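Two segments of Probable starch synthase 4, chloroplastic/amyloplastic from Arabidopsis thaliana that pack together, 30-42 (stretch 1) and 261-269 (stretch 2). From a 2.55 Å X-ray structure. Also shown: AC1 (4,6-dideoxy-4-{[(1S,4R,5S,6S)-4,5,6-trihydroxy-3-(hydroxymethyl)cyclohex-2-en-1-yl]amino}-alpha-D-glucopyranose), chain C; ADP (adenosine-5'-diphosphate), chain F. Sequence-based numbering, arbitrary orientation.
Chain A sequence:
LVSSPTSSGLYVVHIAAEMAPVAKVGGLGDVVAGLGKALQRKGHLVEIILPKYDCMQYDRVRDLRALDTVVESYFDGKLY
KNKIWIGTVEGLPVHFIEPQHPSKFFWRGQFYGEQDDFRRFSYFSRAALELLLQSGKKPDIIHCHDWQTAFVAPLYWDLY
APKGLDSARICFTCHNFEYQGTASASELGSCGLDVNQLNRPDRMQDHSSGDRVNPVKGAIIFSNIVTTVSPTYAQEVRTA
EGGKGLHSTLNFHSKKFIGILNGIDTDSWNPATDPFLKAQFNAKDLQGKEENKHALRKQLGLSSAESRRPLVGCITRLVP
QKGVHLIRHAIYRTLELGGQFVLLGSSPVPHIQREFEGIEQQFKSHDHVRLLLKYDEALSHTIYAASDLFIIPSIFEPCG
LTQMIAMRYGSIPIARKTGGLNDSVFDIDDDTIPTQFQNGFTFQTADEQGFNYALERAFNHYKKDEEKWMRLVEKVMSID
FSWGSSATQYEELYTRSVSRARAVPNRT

Stretch 1 30-42: DVVAGLGKALQRK
Stretch 2 261-269: LNGIDTDSW

What backbone arrangement brings the two stretches together? Residues 30-41 form an α-helix that begins earlier in the chain, with phi/psi near -63/-44 and i to i+4 bonds such as G34 N to D30 O (2.9 Å) and R41 N to K37 O (2.9 Å); K42 follows outside the helix. Residues 261-269 have no regular helix or strand. They start extended, with N262 at -55/143 and I264 at -126/157, then turn after D265 (-73/94) through T266 (-74/2), D267 (-87/-50) and S268 (-61/-49). This segment crosses the helix steeply, and the register advances from N262 beside V31 (CA to CA 7.1 Å) to D265 beside G34 (CA to CA 5.0 Å). The contact is compact, burying 310 Å² in total.

How do the first residues of stretch 1 meet the segment and the ligands? D30, with chi1 m (-79°), has its CA-to-CB bond toward the other stretch but makes no direct contact; its OD2 accepts a hydrogen bond from ADP O3' at 2.8 Å. A water links the two backbones, donating to G263 O at 2.7 Å and, in a weak bond, to D30 O at 3.5 Å. The CA-to-CB bond of V31 (chi1 t) is sideways to the segment, and V31 CG2 approaches N262 OD1 to 3.4 Å. This is a van der Waals contact, since a methyl carbon offers that oxygen no conventional hydrogen bond. N262 (chi1 m, chi2 156°) directs OD1 to the ligand as well, accepting a hydrogen bond from AC1 O6B at 2.7 Å.

Where do the backbones come closest in register? G34 CA is 5.0 Å from D265 CA and 4.5 Å from D265 CB. G34 has no side chain; an ideal CB here would point toward the segment, 4.0 Å from D265 N. The CA-to-CB bond of I264, chi1 p and chi2 t, points away from the helix, while that of D265 points toward it.

What holds the middle of the contact? One turn beyond G34, K37 reaches across with chi1 to chi4 in m, t, p and t. Its NZ donates a hydrogen bond to D265 OD2 at 2.7 Å, and the opposite charges make this a short salt bridge. D265 (chi1 t, chi2 -29°) uses its other carboxylate oxygen within its own stretch: OD1 accepts from D267 N at 3.0 Å and S268 N at 3.1 Å. D265 O also accepts from W269 N at 2.8 Å. The same aspartate thus braces the turn and binds the helix.

How does the contact end? R41, one turn past K37, extends an exposed side chain with chi1 m, chi2 between wells at -31°, chi3 t and chi4 69°. Its NH1 forms a long salt bridge of 3.7 Å with OD2 of D267, whose chi1 is m and chi2 -37°. The distance and the poor order of R41 suggest a looser pairing than that of K37.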

# COMPACT_ATOMS: atom_id res chain seq x y z
N ASP A 30 0.96 4.89 -0.92
CA ASP A 30 2.39 5.08 -0.64
C ASP A 30 3.24 4.70 -1.83
O ASP A 30 4.20 5.41 -2.18
CB ASP A 30 2.84 4.24 0.57
CG ASP A 30 2.47 4.86 1.90
OD1 ASP A 30 1.99 6.00 1.97
OD2 ASP A 30 2.72 4.19 2.92
N VAL A 31 2.89 3.56 -2.43
CA VAL A 31 3.61 3.00 -3.55
C VAL A 31 3.54 3.88 -4.79
O VAL A 31 4.55 4.09 -5.47
CB VAL A 31 3.14 1.56 -3.84
CG1 VAL A 31 3.71 1.03 -5.17
CG2 VAL A 31 3.55 0.65 -2.66
N VAL A 32 2.35 4.40 -5.09
CA VAL A 32 2.18 5.21 -6.29
C VAL A 32 3.12 6.40 -6.21
O VAL A 32 3.83 6.65 -7.17
CB VAL A 32 0.71 5.65 -6.51
CG1 VAL A 32 0.60 6.69 -7.61
CG2 VAL A 32 -0.10 4.42 -6.87
N ALA A 33 3.16 7.09 -5.08
CA ALA A 33 4.07 8.23 -4.87
C ALA A 33 5.56 7.81 -4.88
O ALA A 33 6.40 8.43 -5.54
CB ALA A 33 3.73 8.96 -3.58
N GLY A 34 5.86 6.74 -4.17
CA GLY A 34 7.23 6.32 -4.00
C GLY A 34 7.89 5.83 -5.28
O GLY A 34 9.01 6.25 -5.60
N LEU A 35 7.20 4.95 -6.00
CA LEU A 35 7.65 4.51 -7.31
C LEU A 35 7.65 5.65 -8.32
O LEU A 35 8.58 5.76 -9.11
CB LEU A 35 6.77 3.37 -7.85
CG LEU A 35 7.11 2.83 -9.24
CD1 LEU A 35 8.56 2.35 -9.32
CD2 LEU A 35 6.16 1.69 -9.54
N GLY A 36 6.62 6.50 -8.27
CA GLY A 36 6.56 7.70 -9.08
C GLY A 36 7.82 8.56 -8.97
O GLY A 36 8.42 8.92 -9.98
N LYS A 37 8.21 8.86 -7.74
CA LYS A 37 9.38 9.71 -7.50
C LYS A 37 10.66 9.02 -7.91
O LYS A 37 11.52 9.66 -8.50
CB LYS A 37 9.47 10.18 -6.05
CG LYS A 37 8.32 11.09 -5.66
CD LYS A 37 8.01 11.11 -4.15
CE LYS A 37 8.93 12.07 -3.40
NZ LYS A 37 8.46 12.37 -2.03
N ALA A 38 10.79 7.73 -7.63
CA ALA A 38 11.99 6.98 -8.01
C ALA A 38 12.18 7.02 -9.52
O ALA A 38 13.29 7.23 -9.98
CB ALA A 38 11.94 5.56 -7.51
N LEU A 39 11.09 6.84 -10.26
CA LEU A 39 11.11 6.93 -11.73
C LEU A 39 11.47 8.34 -12.21
O LEU A 39 12.29 8.50 -13.12
CB LEU A 39 9.77 6.49 -12.32
CG LEU A 39 9.39 5.01 -12.17
CD1 LEU A 39 7.93 4.81 -12.55
CD2 LEU A 39 10.27 4.06 -12.95
N GLN A 40 10.86 9.35 -11.59
CA GLN A 40 11.25 10.73 -11.89
C GLN A 40 12.76 11.02 -11.66
O GLN A 40 13.36 11.67 -12.48
CB GLN A 40 10.37 11.73 -11.14
CG GLN A 40 10.40 13.13 -11.71
CD GLN A 40 9.73 14.14 -10.79
OE1 GLN A 40 10.29 14.52 -9.75
NE2 GLN A 40 8.53 14.60 -11.17
N ARG A 41 13.37 10.50 -10.60
CA ARG A 41 14.83 10.65 -10.39
C ARG A 41 15.66 9.97 -11.48
O ARG A 41 16.76 10.42 -11.81
CB ARG A 41 15.31 10.08 -9.04
CG ARG A 41 14.64 10.63 -7.78
CD ARG A 41 14.18 12.11 -7.88
NE ARG A 41 13.27 12.50 -6.77
CZ ARG A 41 13.61 12.62 -5.48
NH1 ARG A 41 12.68 12.98 -4.59
NH2 ARG A 41 14.86 12.41 -5.06
N LYS A 42 15.15 8.87 -12.03
CA LYS A 42 15.81 8.18 -13.14
C LYS A 42 15.68 8.91 -14.50
O LYS A 42 16.21 8.44 -15.48
CB LYS A 42 15.35 6.72 -13.21
CG LYS A 42 15.81 5.93 -11.98
CD LYS A 42 15.30 4.49 -11.90
CE LYS A 42 16.39 3.51 -12.30
NZ LYS A 42 17.30 3.22 -11.16
N LEU A 261 9.36 -6.55 -4.87
CA LEU A 261 9.23 -6.04 -3.50
C LEU A 261 9.14 -4.52 -3.52
O LEU A 261 10.04 -3.87 -4.05
CB LEU A 261 10.40 -6.48 -2.62
CG LEU A 261 10.25 -6.29 -1.11
CD1 LEU A 261 9.08 -7.08 -0.50
CD2 LEU A 261 11.58 -6.65 -0.45
N ASN A 262 8.06 -3.98 -2.96
CA ASN A 262 7.94 -2.52 -2.81
C ASN A 262 9.17 -1.97 -2.03
O ASN A 262 9.71 -2.63 -1.13
CB ASN A 262 6.69 -2.14 -2.02
CG ASN A 262 5.39 -2.43 -2.73
OD1 ASN A 262 4.36 -2.60 -2.06
ND2 ASN A 262 5.40 -2.41 -4.06
N GLY A 263 9.63 -0.79 -2.42
CA GLY A 263 10.38 0.07 -1.51
C GLY A 263 9.45 0.99 -0.72
O GLY A 263 8.23 0.90 -0.79
N ILE A 264 10.07 1.87 0.06
CA ILE A 264 9.40 3.01 0.70
C ILE A 264 10.16 4.27 0.32
O ILE A 264 11.36 4.24 -0.02
CB ILE A 264 9.33 2.89 2.25
CG1 ILE A 264 10.71 2.83 2.89
CG2 ILE A 264 8.54 1.64 2.65
CD1 ILE A 264 10.68 2.92 4.40
N ASP A 265 9.44 5.38 0.40
CA ASP A 265 9.99 6.68 0.12
C ASP A 265 10.90 7.08 1.27
O ASP A 265 10.44 7.63 2.24
CB ASP A 265 8.87 7.70 -0.08
CG ASP A 265 9.38 9.03 -0.54
OD1 ASP A 265 10.53 9.41 -0.22
OD2 ASP A 265 8.61 9.75 -1.22
N THR A 266 12.19 6.80 1.15
CA THR A 266 13.14 7.10 2.21
C THR A 266 13.51 8.60 2.37
O THR A 266 14.33 8.92 3.22
CB THR A 266 14.42 6.26 2.10
OG1 THR A 266 14.96 6.39 0.79
CG2 THR A 266 14.12 4.82 2.38
N ASP A 267 12.93 9.50 1.57
CA ASP A 267 13.01 10.95 1.82
C ASP A 267 11.90 11.40 2.76
O ASP A 267 12.17 12.09 3.72
CB ASP A 267 12.99 11.74 0.50
CG ASP A 267 14.24 11.53 -0.33
OD1 ASP A 267 15.34 11.41 0.26
OD2 ASP A 267 14.15 11.49 -1.57
N SER A 268 10.65 11.01 2.47
CA SER A 268 9.52 11.17 3.42
C SER A 268 9.71 10.40 4.72
O SER A 268 9.51 10.95 5.80
CB SER A 268 8.21 10.71 2.79
OG SER A 268 7.69 11.73 1.96
N TRP A 269 10.07 9.13 4.63
CA TRP A 269 10.31 8.29 5.81
C TRP A 269 11.80 8.30 6.15
O TRP A 269 12.55 7.46 5.69
CB TRP A 269 9.77 6.89 5.58
CG TRP A 269 8.28 6.89 5.38
CD1 TRP A 269 7.59 6.79 4.19
CD2 TRP A 269 7.29 7.03 6.39
NE1 TRP A 269 6.24 6.85 4.41
CE2 TRP A 269 6.03 7.01 5.76
CE3 TRP A 269 7.34 7.19 7.78
CZ2 TRP A 269 4.84 7.13 6.47
CZ3 TRP A 269 6.17 7.31 8.48
CH2 TRP A 269 4.94 7.28 7.83
C1 AC1 C . -6.93 -1.11 -1.12
O2 AC1 C . -6.70 -2.38 -3.18
C2 AC1 C . -5.96 -1.80 -2.09
C4A AC1 C . 0.71 -3.94 0.20
C3 AC1 C . -5.09 -2.83 -1.35
O3 AC1 C . -4.18 -3.37 -2.32
C4 AC1 C . -4.36 -2.16 -0.18
N4A AC1 C . -3.43 -3.04 0.55
C5 AC1 C . -5.46 -1.60 0.72
O5 AC1 C . -6.21 -0.62 0.00
C6 AC1 C . -4.92 -0.88 1.95
C1B AC1 C . -2.24 -3.67 -0.05
C2B AC1 C . -1.60 -4.77 0.83
O2B AC1 C . -2.42 -5.15 1.96
C3B AC1 C . -0.19 -4.46 1.31
O3B AC1 C . 0.39 -5.70 1.72
O4 AC1 C . 1.98 -3.58 0.75
C5B AC1 C . 0.07 -2.79 -0.52
C7B AC1 C . -1.26 -2.64 -0.58
C6B AC1 C . 0.94 -1.80 -1.26
O6B AC1 C . 1.65 -2.45 -2.33
PB ADP F . -2.02 -2.00 3.87
O1B ADP F . -1.78 -1.53 2.46
O2B ADP F . -2.73 -1.03 4.78
O3B ADP F . -2.69 -3.35 3.88
PA ADP F . 0.81 -1.51 4.11
O1A ADP F . 1.81 -1.91 5.16
O2A ADP F . 1.20 -1.86 2.70
O3A ADP F . -0.58 -2.19 4.55
O5' ADP F . 0.52 0.07 4.14
C5' ADP F . 0.06 0.73 5.32
C4' ADP F . 0.34 2.25 5.34
O4' ADP F . -0.74 2.93 6.00
C3' ADP F . 1.56 2.62 6.15
O3' ADP F . 2.06 3.86 5.66
C2' ADP F . 1.02 2.84 7.54
O2' ADP F . 1.84 3.69 8.32
C1' ADP F . -0.29 3.50 7.23
N9 ADP F . -1.33 3.28 8.25
C8 ADP F . -2.07 2.17 8.43
N7 ADP F . -2.96 2.35 9.44
C5 ADP F . -2.79 3.60 9.92
C6 ADP F . -3.40 4.44 11.00
N6 ADP F . -4.39 3.94 11.78
N1 ADP F . -2.92 5.70 11.15
C2 ADP F . -1.91 6.17 10.37
N3 ADP F . -1.33 5.46 9.39
C4 ADP F . -1.71 4.19 9.13
O HOH W 1 6.55 3.01 -1.24